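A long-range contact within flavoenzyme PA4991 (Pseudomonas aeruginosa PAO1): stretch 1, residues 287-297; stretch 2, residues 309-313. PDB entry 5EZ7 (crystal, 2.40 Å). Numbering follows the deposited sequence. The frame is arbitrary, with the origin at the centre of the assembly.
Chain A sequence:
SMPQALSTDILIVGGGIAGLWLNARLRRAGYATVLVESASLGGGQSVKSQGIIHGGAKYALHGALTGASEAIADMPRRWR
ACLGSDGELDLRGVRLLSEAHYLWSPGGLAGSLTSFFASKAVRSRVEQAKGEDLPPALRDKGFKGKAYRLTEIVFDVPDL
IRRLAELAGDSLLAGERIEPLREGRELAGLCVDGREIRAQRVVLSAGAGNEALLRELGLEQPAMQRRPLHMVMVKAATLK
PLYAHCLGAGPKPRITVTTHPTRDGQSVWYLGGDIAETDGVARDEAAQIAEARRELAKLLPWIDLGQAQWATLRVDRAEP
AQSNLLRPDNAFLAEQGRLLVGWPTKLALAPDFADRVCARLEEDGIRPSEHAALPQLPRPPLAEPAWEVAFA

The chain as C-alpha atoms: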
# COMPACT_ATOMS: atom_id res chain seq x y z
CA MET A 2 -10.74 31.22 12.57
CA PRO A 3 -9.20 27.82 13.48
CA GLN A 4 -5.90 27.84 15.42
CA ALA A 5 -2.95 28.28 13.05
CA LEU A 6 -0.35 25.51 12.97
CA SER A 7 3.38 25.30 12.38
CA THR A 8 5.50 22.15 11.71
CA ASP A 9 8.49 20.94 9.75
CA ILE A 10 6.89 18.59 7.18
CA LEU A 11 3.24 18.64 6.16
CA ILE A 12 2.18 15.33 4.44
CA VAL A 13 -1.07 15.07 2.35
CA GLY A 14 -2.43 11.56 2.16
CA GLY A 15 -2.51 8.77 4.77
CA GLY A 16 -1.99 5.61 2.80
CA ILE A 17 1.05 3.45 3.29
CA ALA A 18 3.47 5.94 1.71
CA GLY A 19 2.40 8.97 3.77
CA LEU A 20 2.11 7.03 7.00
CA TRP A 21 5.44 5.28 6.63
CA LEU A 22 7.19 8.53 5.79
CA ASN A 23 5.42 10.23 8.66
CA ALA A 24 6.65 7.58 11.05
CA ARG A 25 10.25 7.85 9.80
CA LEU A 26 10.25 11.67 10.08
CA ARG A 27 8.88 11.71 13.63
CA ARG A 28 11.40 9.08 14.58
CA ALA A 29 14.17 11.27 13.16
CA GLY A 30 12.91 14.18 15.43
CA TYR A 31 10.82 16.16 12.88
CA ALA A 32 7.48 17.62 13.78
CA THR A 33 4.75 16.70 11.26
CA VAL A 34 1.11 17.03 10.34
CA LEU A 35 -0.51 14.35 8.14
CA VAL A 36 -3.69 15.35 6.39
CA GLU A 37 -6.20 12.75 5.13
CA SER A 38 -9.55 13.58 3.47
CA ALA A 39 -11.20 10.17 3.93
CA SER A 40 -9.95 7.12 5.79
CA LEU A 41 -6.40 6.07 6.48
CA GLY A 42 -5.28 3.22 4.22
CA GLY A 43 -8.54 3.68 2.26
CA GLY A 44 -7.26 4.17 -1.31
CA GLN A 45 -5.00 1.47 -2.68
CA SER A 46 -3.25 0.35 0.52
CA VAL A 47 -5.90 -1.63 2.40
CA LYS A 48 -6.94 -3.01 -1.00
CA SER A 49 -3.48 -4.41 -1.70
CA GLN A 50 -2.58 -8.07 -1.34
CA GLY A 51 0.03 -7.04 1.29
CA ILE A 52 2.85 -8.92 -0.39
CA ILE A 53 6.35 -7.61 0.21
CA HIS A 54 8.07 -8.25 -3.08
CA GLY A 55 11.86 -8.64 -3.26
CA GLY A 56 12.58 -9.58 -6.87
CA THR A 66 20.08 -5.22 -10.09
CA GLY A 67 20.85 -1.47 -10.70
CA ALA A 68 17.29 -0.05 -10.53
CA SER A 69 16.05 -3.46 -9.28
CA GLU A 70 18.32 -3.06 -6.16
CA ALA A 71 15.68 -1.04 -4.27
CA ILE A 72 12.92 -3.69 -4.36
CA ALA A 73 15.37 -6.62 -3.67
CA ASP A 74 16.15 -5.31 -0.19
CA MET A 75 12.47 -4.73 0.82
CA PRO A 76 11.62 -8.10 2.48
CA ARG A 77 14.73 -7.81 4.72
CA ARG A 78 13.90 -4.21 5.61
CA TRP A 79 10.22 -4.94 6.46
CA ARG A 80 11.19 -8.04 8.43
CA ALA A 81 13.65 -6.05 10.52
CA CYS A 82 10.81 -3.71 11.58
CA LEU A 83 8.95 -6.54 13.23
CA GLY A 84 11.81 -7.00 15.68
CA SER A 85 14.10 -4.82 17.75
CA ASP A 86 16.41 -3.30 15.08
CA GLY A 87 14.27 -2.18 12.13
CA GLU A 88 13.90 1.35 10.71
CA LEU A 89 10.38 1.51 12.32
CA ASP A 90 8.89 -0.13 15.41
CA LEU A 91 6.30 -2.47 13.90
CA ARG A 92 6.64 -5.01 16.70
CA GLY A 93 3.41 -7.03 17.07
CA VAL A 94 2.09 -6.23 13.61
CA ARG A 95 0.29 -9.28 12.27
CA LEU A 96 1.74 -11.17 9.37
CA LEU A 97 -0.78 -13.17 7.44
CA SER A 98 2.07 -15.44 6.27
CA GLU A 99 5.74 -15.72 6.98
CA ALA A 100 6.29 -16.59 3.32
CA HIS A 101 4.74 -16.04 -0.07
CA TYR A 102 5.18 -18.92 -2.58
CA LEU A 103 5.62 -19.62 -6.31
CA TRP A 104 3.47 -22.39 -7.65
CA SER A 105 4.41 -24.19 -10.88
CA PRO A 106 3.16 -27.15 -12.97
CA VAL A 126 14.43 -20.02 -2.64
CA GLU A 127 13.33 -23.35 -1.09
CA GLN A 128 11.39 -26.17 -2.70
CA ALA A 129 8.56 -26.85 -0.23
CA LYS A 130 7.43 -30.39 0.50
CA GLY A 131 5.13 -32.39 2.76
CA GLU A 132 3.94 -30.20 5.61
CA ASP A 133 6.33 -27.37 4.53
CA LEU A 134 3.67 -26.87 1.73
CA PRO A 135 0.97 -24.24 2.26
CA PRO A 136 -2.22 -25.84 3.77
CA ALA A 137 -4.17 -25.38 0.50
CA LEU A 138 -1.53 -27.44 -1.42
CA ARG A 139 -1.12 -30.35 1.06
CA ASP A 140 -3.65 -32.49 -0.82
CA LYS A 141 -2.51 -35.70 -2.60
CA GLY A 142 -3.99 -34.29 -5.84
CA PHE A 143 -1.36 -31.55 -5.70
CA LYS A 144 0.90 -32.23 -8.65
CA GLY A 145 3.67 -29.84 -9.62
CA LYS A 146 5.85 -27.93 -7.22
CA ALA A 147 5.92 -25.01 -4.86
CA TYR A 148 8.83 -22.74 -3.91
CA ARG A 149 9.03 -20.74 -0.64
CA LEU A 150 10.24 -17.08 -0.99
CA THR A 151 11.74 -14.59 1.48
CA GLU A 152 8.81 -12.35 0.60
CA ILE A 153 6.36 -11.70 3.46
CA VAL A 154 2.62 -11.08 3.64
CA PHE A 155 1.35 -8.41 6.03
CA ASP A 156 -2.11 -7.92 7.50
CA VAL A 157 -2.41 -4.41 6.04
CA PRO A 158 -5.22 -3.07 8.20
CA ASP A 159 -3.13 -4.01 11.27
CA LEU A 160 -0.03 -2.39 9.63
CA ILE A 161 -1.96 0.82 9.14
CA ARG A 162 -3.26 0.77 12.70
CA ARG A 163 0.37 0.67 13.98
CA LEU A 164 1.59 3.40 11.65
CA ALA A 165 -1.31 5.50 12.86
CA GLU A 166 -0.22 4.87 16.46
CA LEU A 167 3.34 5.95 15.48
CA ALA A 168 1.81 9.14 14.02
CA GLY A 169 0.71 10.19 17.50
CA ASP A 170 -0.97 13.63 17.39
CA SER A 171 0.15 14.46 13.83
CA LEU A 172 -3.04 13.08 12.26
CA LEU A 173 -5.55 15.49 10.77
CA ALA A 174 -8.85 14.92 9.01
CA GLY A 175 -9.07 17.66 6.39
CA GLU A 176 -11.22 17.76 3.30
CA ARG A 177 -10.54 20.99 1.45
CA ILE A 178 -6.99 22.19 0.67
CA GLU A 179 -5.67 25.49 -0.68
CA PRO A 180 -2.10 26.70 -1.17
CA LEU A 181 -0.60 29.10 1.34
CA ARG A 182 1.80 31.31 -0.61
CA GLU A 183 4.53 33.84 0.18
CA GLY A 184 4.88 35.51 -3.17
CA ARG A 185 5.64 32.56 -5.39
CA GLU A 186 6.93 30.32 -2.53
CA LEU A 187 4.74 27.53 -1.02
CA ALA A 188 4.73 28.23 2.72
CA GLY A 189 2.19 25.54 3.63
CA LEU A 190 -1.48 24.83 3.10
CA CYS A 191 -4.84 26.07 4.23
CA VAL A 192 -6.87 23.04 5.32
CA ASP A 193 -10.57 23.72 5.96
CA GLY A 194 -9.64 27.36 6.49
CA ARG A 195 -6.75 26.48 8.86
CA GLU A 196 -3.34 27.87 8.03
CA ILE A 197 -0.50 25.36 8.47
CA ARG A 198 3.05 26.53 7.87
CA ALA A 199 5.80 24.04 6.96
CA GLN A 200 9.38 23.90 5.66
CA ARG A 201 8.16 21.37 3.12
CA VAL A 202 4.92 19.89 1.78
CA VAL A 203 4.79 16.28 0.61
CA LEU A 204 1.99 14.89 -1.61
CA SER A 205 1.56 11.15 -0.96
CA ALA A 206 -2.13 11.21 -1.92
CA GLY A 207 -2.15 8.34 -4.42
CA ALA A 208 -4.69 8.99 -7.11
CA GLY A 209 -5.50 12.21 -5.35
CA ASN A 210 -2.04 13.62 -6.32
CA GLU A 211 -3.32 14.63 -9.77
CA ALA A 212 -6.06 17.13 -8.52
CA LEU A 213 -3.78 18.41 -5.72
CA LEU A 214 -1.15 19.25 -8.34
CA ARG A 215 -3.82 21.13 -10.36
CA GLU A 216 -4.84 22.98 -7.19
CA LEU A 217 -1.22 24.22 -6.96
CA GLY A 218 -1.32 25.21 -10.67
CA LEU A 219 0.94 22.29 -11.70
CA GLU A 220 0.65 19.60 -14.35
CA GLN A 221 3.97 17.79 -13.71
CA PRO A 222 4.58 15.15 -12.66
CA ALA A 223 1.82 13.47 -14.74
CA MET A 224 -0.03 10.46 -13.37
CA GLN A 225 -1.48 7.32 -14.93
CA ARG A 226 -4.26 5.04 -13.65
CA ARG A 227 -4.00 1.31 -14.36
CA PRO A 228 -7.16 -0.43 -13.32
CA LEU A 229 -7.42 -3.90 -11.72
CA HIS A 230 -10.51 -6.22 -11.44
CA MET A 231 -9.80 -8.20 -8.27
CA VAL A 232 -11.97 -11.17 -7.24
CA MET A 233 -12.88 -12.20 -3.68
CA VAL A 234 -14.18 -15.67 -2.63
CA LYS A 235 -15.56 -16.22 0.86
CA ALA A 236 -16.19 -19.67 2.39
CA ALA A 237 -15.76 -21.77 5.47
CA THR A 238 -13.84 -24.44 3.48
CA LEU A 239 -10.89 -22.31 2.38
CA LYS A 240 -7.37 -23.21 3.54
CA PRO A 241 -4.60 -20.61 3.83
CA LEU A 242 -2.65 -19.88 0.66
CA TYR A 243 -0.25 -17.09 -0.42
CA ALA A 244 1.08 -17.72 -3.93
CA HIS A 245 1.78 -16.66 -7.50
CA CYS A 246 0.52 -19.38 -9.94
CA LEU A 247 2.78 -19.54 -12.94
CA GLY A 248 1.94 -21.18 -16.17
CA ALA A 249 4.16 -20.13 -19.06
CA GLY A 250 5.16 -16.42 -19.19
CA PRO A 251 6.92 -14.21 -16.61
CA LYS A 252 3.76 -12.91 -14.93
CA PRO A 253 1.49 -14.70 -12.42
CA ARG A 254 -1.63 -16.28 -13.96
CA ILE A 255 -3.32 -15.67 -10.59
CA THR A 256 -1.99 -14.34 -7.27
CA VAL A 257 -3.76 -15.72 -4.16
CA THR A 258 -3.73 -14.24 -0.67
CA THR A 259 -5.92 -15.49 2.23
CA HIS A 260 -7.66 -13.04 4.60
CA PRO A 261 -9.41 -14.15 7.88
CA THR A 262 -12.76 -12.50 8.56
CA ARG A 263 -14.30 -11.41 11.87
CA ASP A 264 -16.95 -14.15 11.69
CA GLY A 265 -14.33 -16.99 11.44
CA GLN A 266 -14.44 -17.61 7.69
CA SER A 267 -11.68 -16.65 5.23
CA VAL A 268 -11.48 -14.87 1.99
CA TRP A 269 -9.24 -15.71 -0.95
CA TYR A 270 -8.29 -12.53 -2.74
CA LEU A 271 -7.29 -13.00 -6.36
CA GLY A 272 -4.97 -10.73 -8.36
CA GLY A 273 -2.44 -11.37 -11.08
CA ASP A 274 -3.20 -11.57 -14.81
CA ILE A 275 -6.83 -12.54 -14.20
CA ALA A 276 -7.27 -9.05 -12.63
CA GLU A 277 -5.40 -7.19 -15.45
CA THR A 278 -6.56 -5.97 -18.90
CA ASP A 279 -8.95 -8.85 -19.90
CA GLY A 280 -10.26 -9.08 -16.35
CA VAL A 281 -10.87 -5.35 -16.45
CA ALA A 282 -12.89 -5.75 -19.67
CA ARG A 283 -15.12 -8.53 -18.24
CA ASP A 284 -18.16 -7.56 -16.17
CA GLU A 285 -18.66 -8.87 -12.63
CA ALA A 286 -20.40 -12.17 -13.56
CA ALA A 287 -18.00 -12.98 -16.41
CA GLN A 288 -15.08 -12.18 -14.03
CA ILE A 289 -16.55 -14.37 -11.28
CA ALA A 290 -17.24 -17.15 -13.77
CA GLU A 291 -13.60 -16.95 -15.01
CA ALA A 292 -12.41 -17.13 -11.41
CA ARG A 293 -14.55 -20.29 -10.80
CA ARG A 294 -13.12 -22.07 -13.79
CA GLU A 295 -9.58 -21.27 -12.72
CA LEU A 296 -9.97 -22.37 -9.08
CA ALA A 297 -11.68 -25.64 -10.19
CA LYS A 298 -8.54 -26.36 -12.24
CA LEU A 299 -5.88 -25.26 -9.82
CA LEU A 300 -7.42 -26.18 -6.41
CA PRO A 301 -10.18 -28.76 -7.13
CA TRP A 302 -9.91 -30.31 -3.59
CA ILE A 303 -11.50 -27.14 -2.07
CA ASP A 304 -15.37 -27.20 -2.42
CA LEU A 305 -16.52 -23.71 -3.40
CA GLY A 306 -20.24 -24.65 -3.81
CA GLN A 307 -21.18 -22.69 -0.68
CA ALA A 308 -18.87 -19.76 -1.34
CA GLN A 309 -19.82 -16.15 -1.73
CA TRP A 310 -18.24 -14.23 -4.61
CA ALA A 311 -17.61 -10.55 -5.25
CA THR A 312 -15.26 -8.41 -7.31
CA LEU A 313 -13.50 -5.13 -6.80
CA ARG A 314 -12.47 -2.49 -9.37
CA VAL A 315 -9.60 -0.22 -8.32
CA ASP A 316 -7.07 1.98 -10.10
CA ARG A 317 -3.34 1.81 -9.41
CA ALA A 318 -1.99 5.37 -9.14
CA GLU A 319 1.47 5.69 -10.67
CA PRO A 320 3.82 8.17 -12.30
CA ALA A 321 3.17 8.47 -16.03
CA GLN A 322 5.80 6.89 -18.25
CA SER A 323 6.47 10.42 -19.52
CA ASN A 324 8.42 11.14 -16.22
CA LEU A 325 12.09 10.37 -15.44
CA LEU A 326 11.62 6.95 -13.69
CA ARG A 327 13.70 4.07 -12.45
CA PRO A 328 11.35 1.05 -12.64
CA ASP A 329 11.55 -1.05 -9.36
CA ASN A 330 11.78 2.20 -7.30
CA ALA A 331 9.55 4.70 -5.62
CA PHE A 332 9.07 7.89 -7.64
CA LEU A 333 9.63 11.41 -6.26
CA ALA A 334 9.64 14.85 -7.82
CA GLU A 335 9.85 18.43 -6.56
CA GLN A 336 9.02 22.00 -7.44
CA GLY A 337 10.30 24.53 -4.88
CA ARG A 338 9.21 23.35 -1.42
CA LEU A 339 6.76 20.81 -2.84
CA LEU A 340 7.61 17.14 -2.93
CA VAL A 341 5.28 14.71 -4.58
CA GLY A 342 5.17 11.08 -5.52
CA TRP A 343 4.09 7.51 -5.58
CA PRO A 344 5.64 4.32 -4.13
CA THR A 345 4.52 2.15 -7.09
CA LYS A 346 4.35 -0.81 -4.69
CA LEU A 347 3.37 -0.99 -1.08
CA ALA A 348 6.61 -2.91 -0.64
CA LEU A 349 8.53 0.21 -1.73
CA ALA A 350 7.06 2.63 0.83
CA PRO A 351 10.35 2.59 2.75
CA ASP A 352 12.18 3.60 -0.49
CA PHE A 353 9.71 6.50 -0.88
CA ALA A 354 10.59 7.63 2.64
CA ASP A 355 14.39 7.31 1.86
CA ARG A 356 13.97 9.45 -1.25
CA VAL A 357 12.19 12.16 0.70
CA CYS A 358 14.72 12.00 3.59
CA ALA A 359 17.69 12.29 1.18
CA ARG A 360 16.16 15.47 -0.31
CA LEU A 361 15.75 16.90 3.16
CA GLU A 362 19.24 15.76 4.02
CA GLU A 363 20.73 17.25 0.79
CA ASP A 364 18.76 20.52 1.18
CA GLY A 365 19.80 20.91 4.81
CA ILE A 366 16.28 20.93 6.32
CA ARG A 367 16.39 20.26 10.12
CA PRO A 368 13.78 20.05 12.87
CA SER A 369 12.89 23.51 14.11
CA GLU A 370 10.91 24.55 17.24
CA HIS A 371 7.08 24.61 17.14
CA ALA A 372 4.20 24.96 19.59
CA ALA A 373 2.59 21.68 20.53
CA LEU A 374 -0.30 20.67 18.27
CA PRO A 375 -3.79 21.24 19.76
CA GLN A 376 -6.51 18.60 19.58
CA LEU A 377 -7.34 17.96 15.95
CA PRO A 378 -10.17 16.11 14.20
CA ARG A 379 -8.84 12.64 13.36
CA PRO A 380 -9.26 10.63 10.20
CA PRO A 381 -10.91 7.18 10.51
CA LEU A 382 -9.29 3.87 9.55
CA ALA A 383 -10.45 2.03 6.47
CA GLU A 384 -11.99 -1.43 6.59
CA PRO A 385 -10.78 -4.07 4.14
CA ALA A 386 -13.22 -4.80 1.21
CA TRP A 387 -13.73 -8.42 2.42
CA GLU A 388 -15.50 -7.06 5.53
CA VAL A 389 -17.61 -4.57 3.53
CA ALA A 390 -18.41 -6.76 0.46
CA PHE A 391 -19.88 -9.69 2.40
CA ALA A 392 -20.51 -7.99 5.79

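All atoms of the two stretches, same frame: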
# COMPACT_ATOMS: atom_id res chain seq x y z
N ALA A 287 -19.06 -12.40 -15.57
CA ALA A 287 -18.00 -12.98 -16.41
C ALA A 287 -16.67 -13.12 -15.63
O ALA A 287 -16.00 -14.14 -15.74
CB ALA A 287 -17.80 -12.14 -17.67
N GLN A 288 -16.32 -12.11 -14.83
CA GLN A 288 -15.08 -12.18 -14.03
C GLN A 288 -15.14 -13.23 -12.92
O GLN A 288 -14.17 -13.97 -12.72
CB GLN A 288 -14.70 -10.81 -13.47
CG GLN A 288 -13.41 -10.79 -12.67
CD GLN A 288 -12.15 -11.03 -13.49
OE1 GLN A 288 -12.17 -11.66 -14.55
NE2 GLN A 288 -11.04 -10.51 -13.00
N ILE A 289 -16.28 -13.30 -12.23
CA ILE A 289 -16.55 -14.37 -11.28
C ILE A 289 -16.51 -15.72 -11.96
O ILE A 289 -15.84 -16.60 -11.49
CB ILE A 289 -17.89 -14.16 -10.55
CG1 ILE A 289 -17.67 -13.07 -9.47
CG2 ILE A 289 -18.44 -15.45 -9.92
CD1 ILE A 289 -18.97 -12.38 -9.05
N ALA A 290 -17.20 -15.86 -13.08
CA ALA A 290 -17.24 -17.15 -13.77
C ALA A 290 -15.84 -17.61 -14.20
O ALA A 290 -15.52 -18.79 -14.07
CB ALA A 290 -18.17 -17.09 -14.97
N GLU A 291 -15.01 -16.68 -14.66
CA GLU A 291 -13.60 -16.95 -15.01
C GLU A 291 -12.78 -17.43 -13.78
O GLU A 291 -12.04 -18.44 -13.81
CB GLU A 291 -12.97 -15.68 -15.60
CG GLU A 291 -11.52 -15.80 -16.04
CD GLU A 291 -11.30 -16.80 -17.19
OE1 GLU A 291 -12.19 -16.97 -18.05
OE2 GLU A 291 -10.24 -17.45 -17.22
N ALA A 292 -12.96 -16.72 -12.69
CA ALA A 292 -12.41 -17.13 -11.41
C ALA A 292 -12.84 -18.53 -10.99
O ALA A 292 -12.00 -19.27 -10.50
CB ALA A 292 -12.78 -16.13 -10.32
N ARG A 293 -14.12 -18.92 -11.19
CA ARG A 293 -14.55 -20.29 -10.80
C ARG A 293 -13.90 -21.36 -11.62
O ARG A 293 -13.54 -22.39 -11.09
CB ARG A 293 -16.03 -20.57 -10.98
CG ARG A 293 -16.97 -19.85 -10.06
CD ARG A 293 -18.38 -20.29 -10.40
NE ARG A 293 -19.35 -19.43 -9.73
CZ ARG A 293 -19.86 -19.65 -8.51
NH1 ARG A 293 -19.52 -20.74 -7.79
NH2 ARG A 293 -20.74 -18.77 -8.00
N ARG A 294 -13.82 -21.15 -12.93
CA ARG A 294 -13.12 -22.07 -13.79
C ARG A 294 -11.69 -22.27 -13.31
O ARG A 294 -11.23 -23.40 -13.15
CB ARG A 294 -13.14 -21.61 -15.26
CG ARG A 294 -14.46 -21.91 -15.98
CD ARG A 294 -14.32 -21.68 -17.50
NE ARG A 294 -14.01 -20.27 -17.82
CZ ARG A 294 -14.91 -19.30 -17.91
NH1 ARG A 294 -14.52 -18.04 -18.18
NH2 ARG A 294 -16.22 -19.56 -17.72
N GLU A 295 -11.00 -21.17 -13.02
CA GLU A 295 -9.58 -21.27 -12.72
C GLU A 295 -9.28 -21.93 -11.36
O GLU A 295 -8.36 -22.75 -11.25
CB GLU A 295 -8.92 -19.92 -12.92
CG GLU A 295 -8.80 -19.55 -14.40
CD GLU A 295 -7.47 -20.00 -14.99
OE1 GLU A 295 -6.45 -19.27 -14.74
OE2 GLU A 295 -7.45 -21.07 -15.68
N LEU A 296 -10.09 -21.64 -10.34
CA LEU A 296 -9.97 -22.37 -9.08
C LEU A 296 -10.35 -23.86 -9.14
O LEU A 296 -9.69 -24.65 -8.50
CB LEU A 296 -10.73 -21.67 -7.97
CG LEU A 296 -10.08 -20.32 -7.63
CD1 LEU A 296 -11.00 -19.53 -6.70
CD2 LEU A 296 -8.68 -20.48 -7.05
N ALA A 297 -11.36 -24.22 -9.92
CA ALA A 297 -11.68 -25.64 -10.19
C ALA A 297 -10.51 -26.40 -10.80
O ALA A 297 -10.31 -27.58 -10.49
CB ALA A 297 -12.90 -25.75 -11.11
N GLN A 309 -19.34 -17.41 -1.17
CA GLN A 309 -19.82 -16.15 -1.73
C GLN A 309 -18.71 -15.53 -2.56
O GLN A 309 -17.53 -15.73 -2.25
CB GLN A 309 -20.21 -15.18 -0.63
CG GLN A 309 -21.35 -15.64 0.26
CD GLN A 309 -21.43 -14.68 1.41
OE1 GLN A 309 -20.76 -14.88 2.42
NE2 GLN A 309 -22.10 -13.56 1.20
N TRP A 310 -19.11 -14.77 -3.58
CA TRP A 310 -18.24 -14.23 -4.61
C TRP A 310 -18.54 -12.76 -4.82
O TRP A 310 -19.70 -12.36 -4.93
CB TRP A 310 -18.50 -14.90 -5.94
CG TRP A 310 -18.25 -16.35 -5.94
CD1 TRP A 310 -19.14 -17.34 -5.57
CD2 TRP A 310 -17.06 -17.02 -6.36
NE1 TRP A 310 -18.56 -18.57 -5.73
CE2 TRP A 310 -17.28 -18.40 -6.20
CE3 TRP A 310 -15.82 -16.58 -6.85
CZ2 TRP A 310 -16.31 -19.34 -6.50
CZ3 TRP A 310 -14.85 -17.52 -7.15
CH2 TRP A 310 -15.10 -18.88 -6.98
N ALA A 311 -17.49 -11.96 -4.91
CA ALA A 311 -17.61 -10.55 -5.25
C ALA A 311 -16.38 -10.12 -6.05
O ALA A 311 -15.39 -10.84 -6.12
CB ALA A 311 -17.72 -9.74 -3.97
N THR A 312 -16.43 -8.96 -6.67
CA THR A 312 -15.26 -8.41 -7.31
C THR A 312 -15.06 -6.97 -6.88
O THR A 312 -15.95 -6.36 -6.27
CB THR A 312 -15.33 -8.49 -8.83
OG1 THR A 312 -16.12 -7.41 -9.33
CG2 THR A 312 -15.88 -9.86 -9.26
N LEU A 313 -13.87 -6.46 -7.17
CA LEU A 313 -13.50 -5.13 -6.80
C LEU A 313 -12.69 -4.47 -7.91
O LEU A 313 -11.68 -5.02 -8.36
CB LEU A 313 -12.65 -5.27 -5.56
CG LEU A 313 -12.05 -3.98 -5.01
CD1 LEU A 313 -13.16 -3.14 -4.38
CD2 LEU A 313 -11.02 -4.35 -3.99

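The contact between residues 287-297 and 309-313 of PA4991 is a small helix-on-strand packing held almost entirely by side chains, with a single tryptophan supplying most of the strand's share and an arginine laid over its ring. It illustrates a general principle: where a helix rests on a strand, the backbone polar groups are largely committed to their own secondary structure, and it falls to side-chain shape and polarizability to join the two.

Within the helix the amides bond four residues back, as in Ala 292 N to Gln 288 O at 3.0 Å, and no hydrogen bond crosses to the strand. The two axes approach to 8.7 Å, and their N-to-C directions differ by 121°, so the strand runs obliquely against the helix rather than along it. The backbones come nearest at Ile 289 and Trp 310, whose CA atoms lie 6.9 Å apart. Alternation along the strand sorts its residues: Trp 310 and Thr 312 direct their CA-to-CB bonds toward the helix, whereas those of Gln 309 and Ala 311 point away.

Trp 310 meets four helix residues, Ile 289, Ala 292, Arg 293 and Leu 296, which follow the i, i+3, i+4, i+7 pattern of one helix side. Ile 289 CG2 lies 4.0 Å from Trp 310 CB; Ala 292 CB is 4.0 Å from Trp 310 CZ3; and Leu 296 CD1 is 4.2 Å from Trp 310 CH2. At Ala 292 the side chain is only a methyl, and the indole lies against it.

Arg 293 completes this set in a different manner. Its CA-to-CB bond points sideways, but the extended chain brings its end nearer to the strand. Arg 293 CG sits over one face of the indole, 4.0 Å from the centroid of the Trp 310 six-membered ring, in a CH-pi contact. Farther out, Arg 293 CZ lies 3.8 Å from the centroid of the Trp 310 five-membered ring, an off-centre cation-pi interaction in which the positive charge is attracted to the ring's pi electrons. The 3.1 Å separation of Arg 293 NH1 and Trp 310 NE1 should not be mistaken for a hydrogen bond: both nitrogens are donors, and their proximity follows from the guanidinium lying against the indole.

Beyond the tryptophan, Thr 312 extends the apolar surface through its methyl group. Thr 312 CG2 approaches Ile 289 CG1 to 3.7 Å and Gln 288 CG to 4.3 Å, while Thr 312 OG1 is hydrogen-bonded elsewhere in the structure. In all, the contact buries 360 Å², counted over both sides.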